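Ton_1535 (Thermococcus onnurineus, PDB 3ZPJ) is of unknown function but folds as an alpha-solenoid of stacked helices whose course is marked by a left-handed helical turn. Local coordinates at residues D341-I344 against R345-L349; A251-M254 against K255-N259. All coordinates share one frame; numbering follows the deposited sequence.

Interaction 1: D341-I344 against R345-L349; sequences DPKI and REEAL
Ile344 and Ala348 meet one turn apart on the inner side of a short C-terminal helix, the more closely packed side of the contact, where Ala348 is buried and both residues press on neighbouring helices. The carbonyl O of Ile344 takes the amide of Ala348 at 3.0 Å, a nearly linear bond (167° at the hydrogen), and the Ala348 methyl sits beside that same oxygen. Ile344 lies on Ser313 and Lys317 of helix 309-325, Ala348 on Lys317 and on Ile336 of helix 332-338, so this strip of the helix is held against its two predecessors. The element is the first turns of helix 342-351, the last helix of the alpha-solenoid. Asp341 is its N-cap: OD1 accepts a weak bond from Lys343 N at 3.1 Å, while the Asp341 carbonyl O receives Arg345 N at 2.8 Å. Asp341 N in turn is hydrogen-bonded to Ser313 OG, which ties the cap to the neighbouring helix.

The outward side is much looser. Lys343 runs fully extended and crosses over the end of Glu347, whose OE2 rests against the aliphatic chain, 3.6 Å from both CE and CG of Lys343; NZ of Lys343 and OE2 of Glu347, 4.8 Å apart, carry opposite charges that may attract at that range, though the charged atoms are not in contact. The other carboxylate oxygen, Glu347 OE1, has a long, weak ion pair with Lys317. On the next face Arg345 starts with CG anti to its own N (chi1 -175°) and then bends at chi3 (52°), which folds the guanidinium back toward the proline at the helix start. NH2 of Arg345 comes obliquely to Pro342 CB at 3.6 Å. Glu346, bent at chi2, brings its OE2 to 3.6 Å from Arg345 NE in a salt bridge on the exposed surface.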
# COMPACT_ATOMS: atom_id res chain seq x y z
N ASP A 341 33.13 15.46 8.65
CA ASP A 341 32.59 16.79 8.82
C ASP A 341 32.82 17.25 10.25
O ASP A 341 32.21 16.71 11.18
CB ASP A 341 31.10 16.80 8.51
CG ASP A 341 30.57 18.19 8.28
OD1 ASP A 341 31.16 19.16 8.80
OD2 ASP A 341 29.55 18.31 7.57
N PRO A 342 33.72 18.23 10.44
CA PRO A 342 34.02 18.66 11.82
C PRO A 342 32.80 19.30 12.47
O PRO A 342 32.61 19.12 13.67
CB PRO A 342 35.17 19.65 11.64
CG PRO A 342 35.04 20.16 10.26
CD PRO A 342 34.43 19.05 9.44
N LYS A 343 31.99 20.02 11.70
CA LYS A 343 30.75 20.58 12.21
C LYS A 343 29.88 19.50 12.87
O LYS A 343 29.53 19.60 14.05
CB LYS A 343 29.97 21.26 11.09
CG LYS A 343 28.57 21.69 11.50
CD LYS A 343 27.87 22.44 10.39
CE LYS A 343 26.54 23.00 10.87
NZ LYS A 343 25.88 23.79 9.80
N ILE A 344 29.54 18.48 12.09
CA ILE A 344 28.83 17.31 12.60
C ILE A 344 29.57 16.65 13.76
O ILE A 344 28.95 16.26 14.75
CB ILE A 344 28.60 16.29 11.48
CG1 ILE A 344 27.53 16.82 10.52
CG2 ILE A 344 28.17 14.94 12.05
CD1 ILE A 344 27.12 15.83 9.47
N ARG A 345 30.90 16.55 13.67
CA ARG A 345 31.68 15.92 14.72
C ARG A 345 31.50 16.64 16.05
O ARG A 345 31.63 16.04 17.12
CB ARG A 345 33.16 15.90 14.34
CG ARG A 345 34.05 15.16 15.32
CD ARG A 345 35.52 15.41 15.03
NE ARG A 345 35.77 16.85 14.97
CZ ARG A 345 36.94 17.40 14.65
NH1 ARG A 345 37.98 16.63 14.37
NH2 ARG A 345 37.05 18.71 14.62
N GLU A 346 31.21 17.94 15.98
CA GLU A 346 30.99 18.76 17.16
C GLU A 346 29.58 18.54 17.72
O GLU A 346 29.39 18.44 18.93
CB GLU A 346 31.21 20.24 16.85
CG GLU A 346 32.64 20.58 16.50
CD GLU A 346 33.62 20.12 17.56
OE1 GLU A 346 33.52 20.62 18.70
OE2 GLU A 346 34.47 19.25 17.27
N GLU A 347 28.60 18.46 16.83
CA GLU A 347 27.23 18.22 17.22
C GLU A 347 27.08 16.89 17.95
O GLU A 347 26.36 16.78 18.93
CB GLU A 347 26.33 18.24 15.99
CG GLU A 347 26.47 19.51 15.20
CD GLU A 347 25.66 19.48 13.94
OE1 GLU A 347 25.08 18.40 13.65
OE2 GLU A 347 25.61 20.52 13.24
N ALA A 348 27.78 15.88 17.45
CA ALA A 348 27.81 14.58 18.09
C ALA A 348 28.47 14.71 19.45
O ALA A 348 28.18 13.95 20.37
CB ALA A 348 28.57 13.59 17.24
N LEU A 349 29.37 15.67 19.58
CA LEU A 349 30.16 15.83 20.79
C LEU A 349 29.36 16.57 21.87
O LEU A 349 29.65 16.45 23.06
CB LEU A 349 31.48 16.54 20.46
CG LEU A 349 32.77 15.88 20.95
CD1 LEU A 349 32.55 14.41 21.31
CD2 LEU A 349 33.89 16.03 19.93

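Interaction 2: A251-M254 against K255-N259; sequences ALWM and KRVNN
A Schellman motif closes helix 240-256 of the solenoid, with Asn258, at positive phi (57°), as its C-prime residue. Asn259 N reaches back to Met254 O at 2.8 Å, and a weak bond joins Asn258 N to Lys255 O. Before the chain turns off, Val257 N still bonds to Trp253 O at 3.1 Å, and its side chain crosses the indole at about a right angle: CG1 of Val257 lies 3.3 Å above the ring plane, offset toward the rim near CE2 and CZ2. That indole also packs on Leu206 and Thr209 of helix 194-209. On another flank Arg256 reaches out extended from CG to NE and lays one face of its guanidinium over Leu252, with Leu252 CG 3.8 Å above its centre. A salt bridge from Arg256 NH2 to Glu292 holds the group there, while Lys255 NZ bonds to Tyr262 OH and Leu293 O. Asn259 OD1 caps Glu261 N ahead of the next helix, and its amide runs alongside the buried methionine. With Met254 bent at chi3 (60°), the methyl CE swings to 3.5 Å from Asn259 ND2.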
# COMPACT_ATOMS: atom_id res chain seq x y z
N ALA A 251 13.19 -7.62 9.28
CA ALA A 251 13.74 -7.84 10.62
C ALA A 251 13.43 -6.62 11.49
O ALA A 251 13.09 -6.76 12.66
CB ALA A 251 15.24 -8.08 10.55
N LEU A 252 13.54 -5.44 10.91
CA LEU A 252 13.30 -4.21 11.64
C LEU A 252 11.84 -4.11 12.09
O LEU A 252 11.53 -3.66 13.19
CB LEU A 252 13.69 -3.00 10.78
CG LEU A 252 13.68 -1.64 11.47
CD1 LEU A 252 14.52 -1.69 12.75
CD2 LEU A 252 14.20 -0.59 10.52
N TRP A 253 10.93 -4.54 11.23
CA TRP A 253 9.53 -4.48 11.61
C TRP A 253 9.23 -5.51 12.70
O TRP A 253 8.51 -5.24 13.66
CB TRP A 253 8.60 -4.67 10.40
CG TRP A 253 7.19 -4.71 10.85
CD1 TRP A 253 6.40 -5.81 10.98
CD2 TRP A 253 6.42 -3.60 11.31
NE1 TRP A 253 5.16 -5.46 11.47
CE2 TRP A 253 5.15 -4.10 11.68
CE3 TRP A 253 6.66 -2.23 11.43
CZ2 TRP A 253 4.14 -3.28 12.17
CZ3 TRP A 253 5.68 -1.42 11.93
CH2 TRP A 253 4.42 -1.94 12.29
N MET A 254 9.83 -6.69 12.58
CA MET A 254 9.66 -7.72 13.58
C MET A 254 10.16 -7.20 14.92
O MET A 254 9.59 -7.50 15.98
CB MET A 254 10.38 -9.01 13.16
CG MET A 254 9.90 -9.55 11.82
SD MET A 254 10.71 -11.05 11.31
CE MET A 254 10.25 -12.05 12.68
N LYS A 255 11.24 -6.42 14.87
CA LYS A 255 11.87 -5.93 16.09
C LYS A 255 10.94 -4.97 16.78
O LYS A 255 10.88 -4.91 17.99
CB LYS A 255 13.18 -5.23 15.76
CG LYS A 255 14.00 -4.74 16.96
CD LYS A 255 15.13 -3.86 16.45
CE LYS A 255 15.66 -2.91 17.54
NZ LYS A 255 16.51 -3.64 18.53
N ARG A 256 10.18 -4.22 15.98
CA ARG A 256 9.32 -3.18 16.51
C ARG A 256 7.97 -3.69 17.04
O ARG A 256 7.34 -3.04 17.88
CB ARG A 256 9.15 -2.09 15.45
CG ARG A 256 10.49 -1.41 15.20
CD ARG A 256 10.46 -0.37 14.10
NE ARG A 256 11.70 0.41 14.11
CZ ARG A 256 12.03 1.29 13.17
NH1 ARG A 256 11.22 1.51 12.14
NH2 ARG A 256 13.17 1.97 13.26
N VAL A 257 7.55 -4.85 16.57
CA VAL A 257 6.41 -5.53 17.17
C VAL A 257 6.88 -6.56 18.21
O VAL A 257 6.19 -7.51 18.55
CB VAL A 257 5.48 -6.15 16.11
CG1 VAL A 257 5.05 -5.09 15.12
CG2 VAL A 257 6.18 -7.29 15.37
N ASN A 258 8.08 -6.33 18.72
CA ASN A 258 8.59 -7.13 19.82
C ASN A 258 8.63 -8.62 19.54
O ASN A 258 8.35 -9.43 20.42
CB ASN A 258 7.80 -6.81 21.09
CG ASN A 258 7.81 -5.34 21.41
OD1 ASN A 258 8.88 -4.71 21.43
ND2 ASN A 258 6.64 -4.76 21.60
N ASN A 259 8.97 -8.98 18.31
CA ASN A 259 9.20 -10.37 17.95
C ASN A 259 10.71 -10.62 17.93
O ASN A 259 11.40 -10.19 17.00
CB ASN A 259 8.59 -10.67 16.59
CG ASN A 259 8.75 -12.12 16.18
OD1 ASN A 259 9.59 -12.87 16.71
ND2 ASN A 259 7.94 -12.53 15.21

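How the interactions relate
Both contacts are local, each at one end of a single helix of the same solenoid, but the ends are opposite: 341-349 begins the last helix and 251-259 finishes an earlier one. Their nearest atoms are about 20 Å apart and they do not touch. Interaction 1 is a surface contact far from the centre of the chain, with a side-chain N-cap, charged residues outside and just one buried residue. Interaction 2 lies deeper, with four buried residues; its helix ends in a backbone Schellman closure, and an asparagine side chain then caps a backbone N just beyond. Its apolar and aromatic groups press on several other helices, and its arginine pairs with a glutamate of another helix, whereas that of interaction 1 pairs with its sequence neighbour.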